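Local atomic coordinates of putative secreted cellulose-binding protein (Streptomyces coelicolor, PDB entry 4OY6), a protein that oxidises cellulose as a copper-dependent lytic polysaccharide monooxygenase of the AA10 family. Residues 5-10 with 98-103; 112-117 with 165-170; 161-166 with 178-183. All coordinates share one frame; numbering follows the deposited sequence. Where two conformers were deposited one is given.

Interaction 1: residues 5-10 with 98-103. With NA (sodium ion), chain L; ZN (zinc ion), chain G; ZN (zinc ion), chain H.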
loop_
_atom_site.group_PDB
_atom_site.type_symbol
_atom_site.label_atom_id
_atom_site.label_comp_id
_atom_site.label_asym_id
_atom_site.label_seq_id
_atom_site.Cartn_x
_atom_site.Cartn_y
_atom_site.Cartn_z
ATOM N N VAL A 5 -0.429 6.977 -4.513
ATOM C CA VAL A 5 -1.693 7.576 -4.883
ATOM C C VAL A 5 -2.319 6.984 -6.131
ATOM O O VAL A 5 -3.522 7.082 -6.326
ATOM C CB VAL A 5 -1.589 9.116 -4.992
ATOM C CG1 VAL A 5 -1.196 9.698 -3.632
ATOM C CG2 VAL A 5 -0.609 9.549 -6.067
ATOM N N ASP A 6 -1.502 6.341 -6.963
ATOM C CA ASP A 6 -1.992 5.671 -8.172
ATOM C C ASP A 6 -1.055 4.519 -8.464
ATOM O O ASP A 6 0.146 4.738 -8.620
ATOM C CB ASP A 6 -1.995 6.618 -9.399
ATOM C CG ASP A 6 -2.946 7.753 -9.263
ATOM O OD1 ASP A 6 -4.154 7.542 -9.478
ATOM O OD2 ASP A 6 -2.492 8.886 -8.957
ATOM N N PRO A 7 -1.552 3.265 -8.481
ATOM C CA PRO A 7 -2.873 2.811 -8.059
ATOM C C PRO A 7 -3.004 3.017 -6.552
ATOM O O PRO A 7 -2.122 2.600 -5.804
ATOM C CB PRO A 7 -2.871 1.327 -8.461
ATOM C CG PRO A 7 -1.446 0.916 -8.378
ATOM C CD PRO A 7 -0.646 2.134 -8.758
ATOM N N ALA A 8 -4.076 3.651 -6.119
ATOM C CA ALA A 8 -4.189 4.100 -4.741
ATOM C C ALA A 8 -3.919 2.992 -3.743
ATOM O O ALA A 8 -4.442 1.867 -3.885
ATOM C CB ALA A 8 -5.565 4.658 -4.489
ATOM N N SER A 9 -3.160 3.316 -2.702
ATOM C CA SER A 9 -2.985 2.410 -1.572
ATOM C C SER A 9 -4.311 2.205 -0.839
ATOM O O SER A 9 -5.292 2.903 -1.071
ATOM C CB SER A 9 -1.943 2.974 -0.615
ATOM O OG SER A 9 -2.418 4.189 -0.042
ATOM N N ARG A 10 -4.343 1.242 0.059
ATOM C CA ARG A 10 -5.601 0.908 0.722
ATOM C C ARG A 10 -6.191 2.109 1.460
ATOM O O ARG A 10 -7.364 2.443 1.339
ATOM C CB ARG A 10 -5.450 -0.289 1.658
ATOM C CG ARG A 10 -5.336 -1.607 0.907
ATOM C CD ARG A 10 -5.301 -2.827 1.805
ATOM N NE ARG A 10 -5.364 -4.011 0.977
ATOM C CZ ARG A 10 -5.268 -5.261 1.405
ATOM N NH1 ARG A 10 -5.075 -5.523 2.677
ATOM N NH2 ARG A 10 -5.361 -6.248 0.522
ATOM N N PHE A 98 2.408 -0.615 -15.719
ATOM C CA PHE A 98 1.698 0.437 -15.005
ATOM C C PHE A 98 2.707 1.223 -14.189
ATOM O O PHE A 98 3.804 0.755 -13.871
ATOM C CB PHE A 98 0.576 -0.137 -14.119
ATOM C CG PHE A 98 1.052 -1.051 -13.033
ATOM C CD1 PHE A 98 1.294 -2.393 -13.288
ATOM C CD2 PHE A 98 1.257 -0.588 -11.735
ATOM C CE1 PHE A 98 1.752 -3.250 -12.279
ATOM C CE2 PHE A 98 1.685 -1.445 -10.740
ATOM C CZ PHE A 98 1.950 -2.767 -11.016
ATOM N N THR A 99 2.338 2.457 -13.891
ATOM C CA THR A 99 3.192 3.341 -13.107
ATOM C C THR A 99 2.718 3.404 -11.674
ATOM O O THR A 99 1.556 3.674 -11.416
ATOM C CB THR A 99 3.191 4.751 -13.704
ATOM O OG1 THR A 99 3.667 4.692 -15.049
ATOM C CG2 THR A 99 4.073 5.701 -12.916
ATOM N N VAL A 100 3.616 3.146 -10.746
ATOM C CA VAL A 100 3.362 3.398 -9.337
ATOM C C VAL A 100 3.765 4.834 -9.060
ATOM O O VAL A 100 4.942 5.211 -9.246
ATOM C CB VAL A 100 4.128 2.409 -8.440
ATOM C CG1 VAL A 100 3.963 2.789 -6.981
ATOM C CG2 VAL A 100 3.648 0.990 -8.707
ATOM N N LYS A 101 2.779 5.635 -8.653
ATOM C CA LYS A 101 2.993 7.055 -8.386
ATOM C C LYS A 101 2.816 7.314 -6.913
ATOM O O LYS A 101 1.782 7.014 -6.334
ATOM C CB LYS A 101 2.042 7.943 -9.183
ATOM C CG LYS A 101 2.291 9.425 -8.930
ATOM C CD LYS A 101 1.332 10.271 -9.740
ATOM C CE LYS A 101 1.472 11.740 -9.414
ATOM N NZ LYS A 101 0.620 12.564 -10.310
ATOM N N LEU A 102 3.856 7.874 -6.325
ATOM C CA LEU A 102 3.825 8.314 -4.963
ATOM C C LEU A 102 3.840 9.828 -4.860
ATOM O O LEU A 102 4.546 10.512 -5.606
ATOM C CB LEU A 102 5.014 7.818 -4.175
ATOM C CG LEU A 102 5.082 6.327 -3.980
ATOM C CD1 LEU A 102 5.962 5.707 -5.049
ATOM C CD2 LEU A 102 5.558 6.022 -2.560
ATOM N N HIS A 103 3.070 10.346 -3.911
ATOM C CA HIS A 103 3.101 11.756 -3.590
ATOM C C HIS A 103 3.762 11.874 -2.238
ATOM O O HIS A 103 3.379 11.173 -1.307
ATOM C CB HIS A 103 1.684 12.337 -3.532
ATOM C CG HIS A 103 1.673 13.803 -3.288
ATOM N ND1 HIS A 103 2.004 14.705 -4.272
ATOM C CD2 HIS A 103 1.405 14.530 -2.188
ATOM C CE1 HIS A 103 1.953 15.929 -3.782
ATOM N NE2 HIS A 103 1.578 15.849 -2.527
HETATM NA NA NA L . 1.423 14.569 -6.200
HETATM ZN ZN ZN G . -5.829 8.851 -8.998
HETATM ZN ZN ZN H . 1.145 17.424 -1.477
HETATM O O HOH W 1 -5.895 7.875 -7.072
HETATM O O HOH W 2 -4.559 10.526 -8.435
HETATM O O HOH W 3 -7.226 9.662 -7.945
HETATM O O HOH W 4 -7.148 7.765 -9.792
HETATM O O HOH W 5 -0.117 13.294 -6.682
#
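V5 and D6 both face K101, a classic beta bulge in which one carbonyl oxygen serves two successive N-H groups. K101 O takes a hydrogen bond from V5 N at 2.9 Å and a weak, long one from D6 N at 3.4 Å. The return bond, K101 N to D6 O, is short at 2.8 Å, and V100 CA adds a C-H...O contact to the same oxygen. This antiparallel pairing joins strands 2-6 and 97-104 of the three-stranded sheet in the immunoglobulin-like sandwich of this monooxygenase. The carboxylate of D6 runs alongside the extended K101 chain, and its OD1 binds a zinc ion at 2.2 Å. Four waters also bind that ion. One of them donates to V5 O (2.6 Å) and another to D6 OD2 (2.7 Å), the second oxygen of the same carboxylate. Beyond the bulge, V5 CG1 rests against H103 CB. With CG anti to its backbone N (chi1 -176°), the H103 ring reaches outward and spends both nitrogens on metals: ND1 on sodium, shared with N148, and NE2 on a second zinc at 1.9 Å, shared with Q105. P7, after a cis peptide bond, lays CD 4.4 Å from V100 CG2.

Interaction 2: residues 112-117 with 165-170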
loop_
_atom_site.group_PDB
_atom_site.type_symbol
_atom_site.label_atom_id
_atom_site.label_comp_id
_atom_site.label_asym_id
_atom_site.label_seq_id
_atom_site.Cartn_x
_atom_site.Cartn_y
_atom_site.Cartn_z
ATOM N N TYR A 112 15.783 3.963 -2.489
ATOM C CA TYR A 112 15.296 2.977 -3.431
ATOM C C TYR A 112 13.806 2.756 -3.159
ATOM O O TYR A 112 13.303 3.076 -2.074
ATOM C CB TYR A 112 16.042 1.636 -3.301
ATOM C CG TYR A 112 16.046 1.018 -1.920
ATOM C CD1 TYR A 112 15.009 0.198 -1.503
ATOM C CD2 TYR A 112 17.055 1.292 -1.010
ATOM C CE1 TYR A 112 14.993 -0.358 -0.239
ATOM C CE2 TYR A 112 17.057 0.714 0.255
ATOM C CZ TYR A 112 16.021 -0.097 0.644
ATOM O OH TYR A 112 16.001 -0.654 1.892
ATOM N N PHE A 113 13.134 2.183 -4.152
ATOM C CA PHE A 113 11.834 1.539 -4.005
ATOM C C PHE A 113 11.976 0.069 -4.333
ATOM O O PHE A 113 12.705 -0.315 -5.242
ATOM C CB PHE A 113 10.794 2.136 -4.965
ATOM C CG PHE A 113 10.528 3.603 -4.751
ATOM C CD1 PHE A 113 9.617 4.016 -3.809
ATOM C CD2 PHE A 113 11.172 4.570 -5.508
ATOM C CE1 PHE A 113 9.352 5.358 -3.617
ATOM C CE2 PHE A 113 10.908 5.924 -5.319
ATOM C CZ PHE A 113 10.002 6.313 -4.366
ATOM N N LEU A 114 11.254 -0.751 -3.583
ATOM C CA LEU A 114 11.025 -2.165 -3.923
ATOM C C LEU A 114 9.550 -2.294 -4.247
ATOM O O LEU A 114 8.700 -1.795 -3.512
ATOM C CB LEU A 114 11.374 -3.091 -2.763
ATOM C CG LEU A 114 12.739 -2.901 -2.136
ATOM C CD1 LEU A 114 12.878 -3.816 -0.924
ATOM C CD2 LEU A 114 13.874 -3.079 -3.123
ATOM N N VAL A 115 9.233 -2.994 -5.332
ATOM C CA VAL A 115 7.840 -3.220 -5.673
ATOM C C VAL A 115 7.647 -4.722 -5.865
ATOM O O VAL A 115 8.392 -5.369 -6.591
ATOM C CB VAL A 115 7.418 -2.479 -6.963
ATOM C CG1 VAL A 115 5.929 -2.647 -7.191
ATOM C CG2 VAL A 115 7.798 -1.008 -6.910
ATOM N N TYR A 116 6.633 -5.237 -5.182
ATOM C CA TYR A 116 6.222 -6.619 -5.263
ATOM C C TYR A 116 4.780 -6.700 -5.739
ATOM O O TYR A 116 4.018 -5.758 -5.610
ATOM C CB TYR A 116 6.293 -7.317 -3.898
ATOM C CG TYR A 116 7.636 -7.283 -3.224
ATOM C CD1 TYR A 116 8.023 -6.175 -2.464
ATOM C CD2 TYR A 116 8.544 -8.324 -3.360
ATOM C CE1 TYR A 116 9.247 -6.130 -1.845
ATOM C CE2 TYR A 116 9.787 -8.286 -2.740
ATOM C CZ TYR A 116 10.121 -7.187 -1.977
ATOM O OH TYR A 116 11.339 -7.144 -1.375
ATOM N N VAL A 117 4.406 -7.861 -6.249
ATOM C CA VAL A 117 2.998 -8.160 -6.521
ATOM C C VAL A 117 2.703 -9.557 -5.992
ATOM O O VAL A 117 3.564 -10.442 -6.009
ATOM C CB VAL A 117 2.627 -8.042 -8.033
ATOM C CG1 VAL A 117 1.151 -8.332 -8.252
ATOM C CG2 VAL A 117 2.945 -6.656 -8.596
ATOM N N TYR A 165 2.725 -4.339 -3.522
ATOM C CA TYR A 165 3.340 -3.908 -2.276
ATOM C C TYR A 165 4.561 -3.073 -2.629
ATOM O O TYR A 165 5.524 -3.583 -3.184
ATOM C CB TYR A 165 3.731 -5.097 -1.424
ATOM C CG TYR A 165 4.052 -4.815 0.028
ATOM C CD1 TYR A 165 3.178 -4.096 0.831
ATOM C CD2 TYR A 165 5.178 -5.359 0.660
ATOM C CE1 TYR A 165 3.402 -3.933 2.193
ATOM C CE2 TYR A 165 5.410 -5.203 2.007
ATOM C CZ TYR A 165 4.504 -4.491 2.773
ATOM O OH TYR A 165 4.740 -4.401 4.125
ATOM N N THR A 166 4.479 -1.785 -2.314
ATOM C CA THR A 166 5.530 -0.845 -2.597
ATOM C C THR A 166 6.203 -0.439 -1.297
ATOM O O THR A 166 5.544 -0.028 -0.347
ATOM C CB THR A 166 4.965 0.421 -3.286
ATOM O OG1 THR A 166 4.344 0.072 -4.519
ATOM C CG2 THR A 166 6.046 1.439 -3.538
ATOM N N ILE A 167 7.520 -0.603 -1.273
ATOM C CA ILE A 167 8.342 -0.222 -0.129
ATOM C C ILE A 167 9.210 0.959 -0.543
ATOM O O ILE A 167 10.010 0.850 -1.465
ATOM C CB ILE A 167 9.198 -1.402 0.374
ATOM C CG1 ILE A 167 8.302 -2.608 0.694
ATOM C CG2 ILE A 167 10.008 -0.978 1.584
ATOM C CD1 ILE A 167 9.010 -3.828 1.209
ATOM N N TRP A 168 9.014 2.082 0.139
ATOM C CA TRP A 168 9.735 3.328 -0.110
ATOM C C TRP A 168 10.721 3.537 1.023
ATOM O O TRP A 168 10.311 3.777 2.156
ATOM C CB TRP A 168 8.753 4.489 -0.188
ATOM C CG TRP A 168 9.310 5.881 -0.148
ATOM C CD1 TRP A 168 10.562 6.310 -0.485
ATOM C CD2 TRP A 168 8.580 7.036 0.258
ATOM N NE1 TRP A 168 10.648 7.670 -0.292
ATOM C CE2 TRP A 168 9.441 8.139 0.156
ATOM C CE3 TRP A 168 7.267 7.237 0.718
ATOM C CZ2 TRP A 168 9.034 9.429 0.511
ATOM C CZ3 TRP A 168 6.865 8.498 1.054
ATOM C CH2 TRP A 168 7.750 9.581 0.967
ATOM N N GLN A 169 12.010 3.453 0.722
ATOM C CA GLN A 169 13.049 3.778 1.686
ATOM C C GLN A 169 13.405 5.250 1.479
ATOM O O GLN A 169 13.986 5.603 0.450
ATOM C CB GLN A 169 14.284 2.893 1.492
ATOM C CG GLN A 169 15.405 3.196 2.464
ATOM C CD GLN A 169 15.069 2.811 3.871
ATOM O OE1 GLN A 169 14.302 1.878 4.127
ATOM N NE2 GLN A 169 15.705 3.502 4.819
ATOM N N ALA A 170 13.002 6.103 2.414
ATOM C CA ALA A 170 13.223 7.535 2.262
ATOM C C ALA A 170 14.694 7.866 2.487
ATOM O O ALA A 170 15.400 7.120 3.165
ATOM C CB ALA A 170 12.337 8.298 3.216
#
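Y112 lays its ring flat across Q169, while F113 leans on W168 from the opposite face of the same strand pair. Strands 110-118 and 161-170 run antiparallel here (169° between their directions) as neighbours in the larger sheet of the immunoglobulin-like sandwich. One face carries Y112, L114, Y116, Y165, I167 and Q169. CG of Y112 sits between its backbone N and carbonyl carbon (chi1 55°), which swings the phenol over the neighbouring strand and puts Q169 CB 3.7 Å from the ring centroid, a CH-pi contact nearly along the ring normal. Q169 bends at chi2, its CG lying by Y112 CE2 and CZ, and sends its amide on to T176 and D174. An alanine at Y112 would probably strip the cover from Q169 CB and CG and leave R139 without its cation-pi partner. Farther along, Y116 CE1 meets the tip of I167, CD1, at 3.8 Å, the two side chains crossing at a slant, while Y165 sends its hydroxyl to L69 O. The other face, turned toward strand 97-104, holds F113, V115, T166 and W168. The F113 and W168 side chains lie side by side, their ring planes inclined by 31°, with F113 CE1 3.5 Å from W168 CD1. W168 NE1 donates to G109 O. Backbone bonds run in reciprocal pairs between L114 and I167 and between Y116 and Y165, and I167 N reaches L114 O at 2.8 Å, almost straight.

Interaction 3: residues 161-166 with 178-183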
loop_
_atom_site.group_PDB
_atom_site.type_symbol
_atom_site.label_atom_id
_atom_site.label_comp_id
_atom_site.label_asym_id
_atom_site.label_seq_id
_atom_site.Cartn_x
_atom_site.Cartn_y
_atom_site.Cartn_z
ATOM N N ARG A 161 -7.276 -10.222 -9.722
ATOM C CA ARG A 161 -7.048 -9.494 -8.481
ATOM C C ARG A 161 -5.677 -9.810 -7.873
ATOM O O ARG A 161 -5.345 -10.964 -7.604
ATOM C CB ARG A 161 -8.140 -9.855 -7.481
ATOM C CG ARG A 161 -7.924 -9.240 -6.102
ATOM C CD ARG A 161 -8.963 -9.663 -5.090
ATOM N NE ARG A 161 -10.217 -8.939 -5.192
ATOM C CZ ARG A 161 -10.448 -7.776 -4.612
ATOM N NH1 ARG A 161 -9.507 -7.168 -3.904
ATOM N NH2 ARG A 161 -11.661 -7.231 -4.728
ATOM N N HIS A 162 -4.931 -8.741 -7.601
ATOM C CA HIS A 162 -3.636 -8.820 -6.921
ATOM C C HIS A 162 -3.484 -7.694 -5.910
ATOM O O HIS A 162 -4.296 -6.772 -5.867
ATOM C CB HIS A 162 -2.457 -8.747 -7.926
ATOM C CG HIS A 162 -2.351 -9.944 -8.819
ATOM N ND1 HIS A 162 -1.368 -10.895 -8.668
ATOM C CD2 HIS A 162 -3.133 -10.365 -9.835
ATOM C CE1 HIS A 162 -1.564 -11.857 -9.555
ATOM N NE2 HIS A 162 -2.631 -11.555 -10.274
ATOM N N VAL A 163 -2.433 -7.782 -5.111
ATOM C CA VAL A 163 -1.970 -6.651 -4.307
ATOM C C VAL A 163 -0.566 -6.310 -4.767
ATOM O O VAL A 163 0.286 -7.207 -4.910
ATOM C CB VAL A 163 -1.964 -6.957 -2.787
ATOM C CG1 VAL A 163 -1.692 -5.693 -1.983
ATOM C CG2 VAL A 163 -3.259 -7.591 -2.340
ATOM N N VAL A 164 -0.341 -5.020 -4.999
ATOM C CA VAL A 164 0.982 -4.458 -5.222
ATOM C C VAL A 164 1.483 -3.985 -3.854
ATOM O O VAL A 164 0.749 -3.349 -3.105
ATOM C CB VAL A 164 0.955 -3.297 -6.218
ATOM C CG1 VAL A 164 2.322 -2.663 -6.361
ATOM C CG2 VAL A 164 0.410 -3.732 -7.559
ATOM N N TYR A 165 2.725 -4.339 -3.522
ATOM C CA TYR A 165 3.340 -3.908 -2.276
ATOM C C TYR A 165 4.561 -3.073 -2.629
ATOM O O TYR A 165 5.524 -3.583 -3.184
ATOM C CB TYR A 165 3.731 -5.097 -1.424
ATOM C CG TYR A 165 4.052 -4.815 0.028
ATOM C CD1 TYR A 165 3.178 -4.096 0.831
ATOM C CD2 TYR A 165 5.178 -5.359 0.660
ATOM C CE1 TYR A 165 3.402 -3.933 2.193
ATOM C CE2 TYR A 165 5.410 -5.203 2.007
ATOM C CZ TYR A 165 4.504 -4.491 2.773
ATOM O OH TYR A 165 4.740 -4.401 4.125
ATOM N N THR A 166 4.479 -1.785 -2.314
ATOM C CA THR A 166 5.530 -0.845 -2.597
ATOM C C THR A 166 6.203 -0.439 -1.297
ATOM O O THR A 166 5.544 -0.028 -0.347
ATOM C CB THR A 166 4.965 0.421 -3.286
ATOM O OG1 THR A 166 4.344 0.072 -4.519
ATOM C CG2 THR A 166 6.046 1.439 -3.538
ATOM N N PHE A 178 5.322 1.448 3.763
ATOM C CA PHE A 178 4.890 0.117 3.314
ATOM C C PHE A 178 3.471 0.230 2.773
ATOM O O PHE A 178 2.526 0.378 3.545
ATOM C CB PHE A 178 4.924 -0.894 4.472
ATOM C CG PHE A 178 6.299 -1.051 5.080
ATOM C CD1 PHE A 178 6.721 -0.249 6.123
ATOM C CD2 PHE A 178 7.166 -2.020 4.612
ATOM C CE1 PHE A 178 7.990 -0.406 6.657
ATOM C CE2 PHE A 178 8.434 -2.175 5.138
ATOM C CZ PHE A 178 8.841 -1.370 6.166
ATOM N N LEU A 179 3.349 0.210 1.453
ATOM C CA LEU A 179 2.084 0.596 0.804
ATOM C C LEU A 179 1.483 -0.562 -0.007
ATOM O O LEU A 179 2.014 -0.957 -1.060
ATOM C CB LEU A 179 2.295 1.776 -0.134
ATOM C CG LEU A 179 2.767 3.114 0.402
ATOM C CD1 LEU A 179 2.297 3.511 1.794
ATOM C CD2 LEU A 179 4.243 3.293 0.274
ATOM N N CYS A 180 0.360 -1.089 0.473
ATOM C CA CYS A 180 -0.445 -2.063 -0.271
ATOM C C CYS A 180 -1.422 -1.345 -1.182
ATOM O O CYS A 180 -2.190 -0.513 -0.689
ATOM C CB CYS A 180 -1.275 -2.940 0.657
ATOM S SG CYS A 180 -0.286 -4.152 1.526
ATOM N N SER A 181 -1.447 -1.720 -2.465
ATOM C CA SER A 181 -2.455 -1.234 -3.419
ATOM C C SER A 181 -3.142 -2.412 -4.068
ATOM O O SER A 181 -2.479 -3.240 -4.706
ATOM C CB SER A 181 -1.806 -0.411 -4.520
ATOM O OG SER A 181 -1.139 0.735 -4.012
ATOM N N ASP A 182 -4.461 -2.503 -3.909
ATOM C CA ASP A 182 -5.219 -3.557 -4.562
ATOM C C ASP A 182 -5.436 -3.191 -6.017
ATOM O O ASP A 182 -5.905 -2.108 -6.338
ATOM C CB ASP A 182 -6.537 -3.771 -3.842
ATOM C CG ASP A 182 -6.325 -4.186 -2.413
ATOM O OD1 ASP A 182 -6.460 -3.315 -1.513
ATOM O OD2 ASP A 182 -5.965 -5.367 -2.181
ATOM N N VAL A 183 -5.110 -4.130 -6.893
ATOM C CA VAL A 183 -5.199 -3.914 -8.337
ATOM C C VAL A 183 -5.890 -5.081 -9.043
ATOM O O VAL A 183 -5.959 -6.189 -8.513
ATOM C CB VAL A 183 -3.807 -3.665 -8.983
ATOM C CG1 VAL A 183 -3.120 -2.466 -8.354
ATOM C CG2 VAL A 183 -2.919 -4.907 -8.944
HETATM O O HOH W 6 -6.621 -7.215 -4.031
HETATM O O HOH W 7 1.597 -0.046 -3.737
#
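H162 and V183 pair through two nearly straight backbone bonds, H162 N to V183 O and V183 N to H162 O, each 2.9 Å. They close the open end of the beta hairpin formed by strands 161-170 and 175-184, where V164 with S181 and T166 with L179 repeat the reciprocal pattern. A water beside the first pair donates to H162 O and, at 2.7 Å, to D182 OD2 while accepting from R161 NH1; it bridges charges whose atoms, R161 NH1 and D182 OD2, stay 4.3 Å apart, beyond a salt bridge. D182 OD1 is spent on R10 and R161 NH1 also on W89 O. A second water is gripped by T166 OG1, L179 O and S181 OG, satisfying polar groups inside the sandwich; S181 OG also meets P7 O. Packing follows on both faces. V164 CG2 touches both methyls of V183 at 3.8 Å. On the other face V163 CG1 meets C180 CB, and C180, disulfide-bonded to C70, sets its sulfur obliquely beside the Y165 ring, SG lying 3.5 Å from CD1. With CG anti to its backbone N (chi1 -165°), Y165 leans over the partner strand and brings its OH, hydrogen-bonded to L69 O, to 3.4 Å from F178 CD2.

Overall arrangement
Interactions 2 and 3 share Y165 and T166, since strand 161-170 sits between 110-118 and 175-184 in one sheet. Interaction 1 belongs to the facing sheet, and the two sheets meet in the core: V100 CG1 lies 3.7 Å from T166 OG1, and L102 CD1 3.7 Å from F113 CE1. R10, at the end of segment 5-10 where helix 10-18 begins, ties interaction 1 to interaction 3 through the salt bridge of its NE with D182 OD1, 2.8 Å long. The copper, held by H1 and H108, lies at one end of the sandwich. Nearest to it is interaction 2, whose W168 side chain comes within about 6 Å of the metal; the side chains of H103 and L179 are about 10 and 12 Å away.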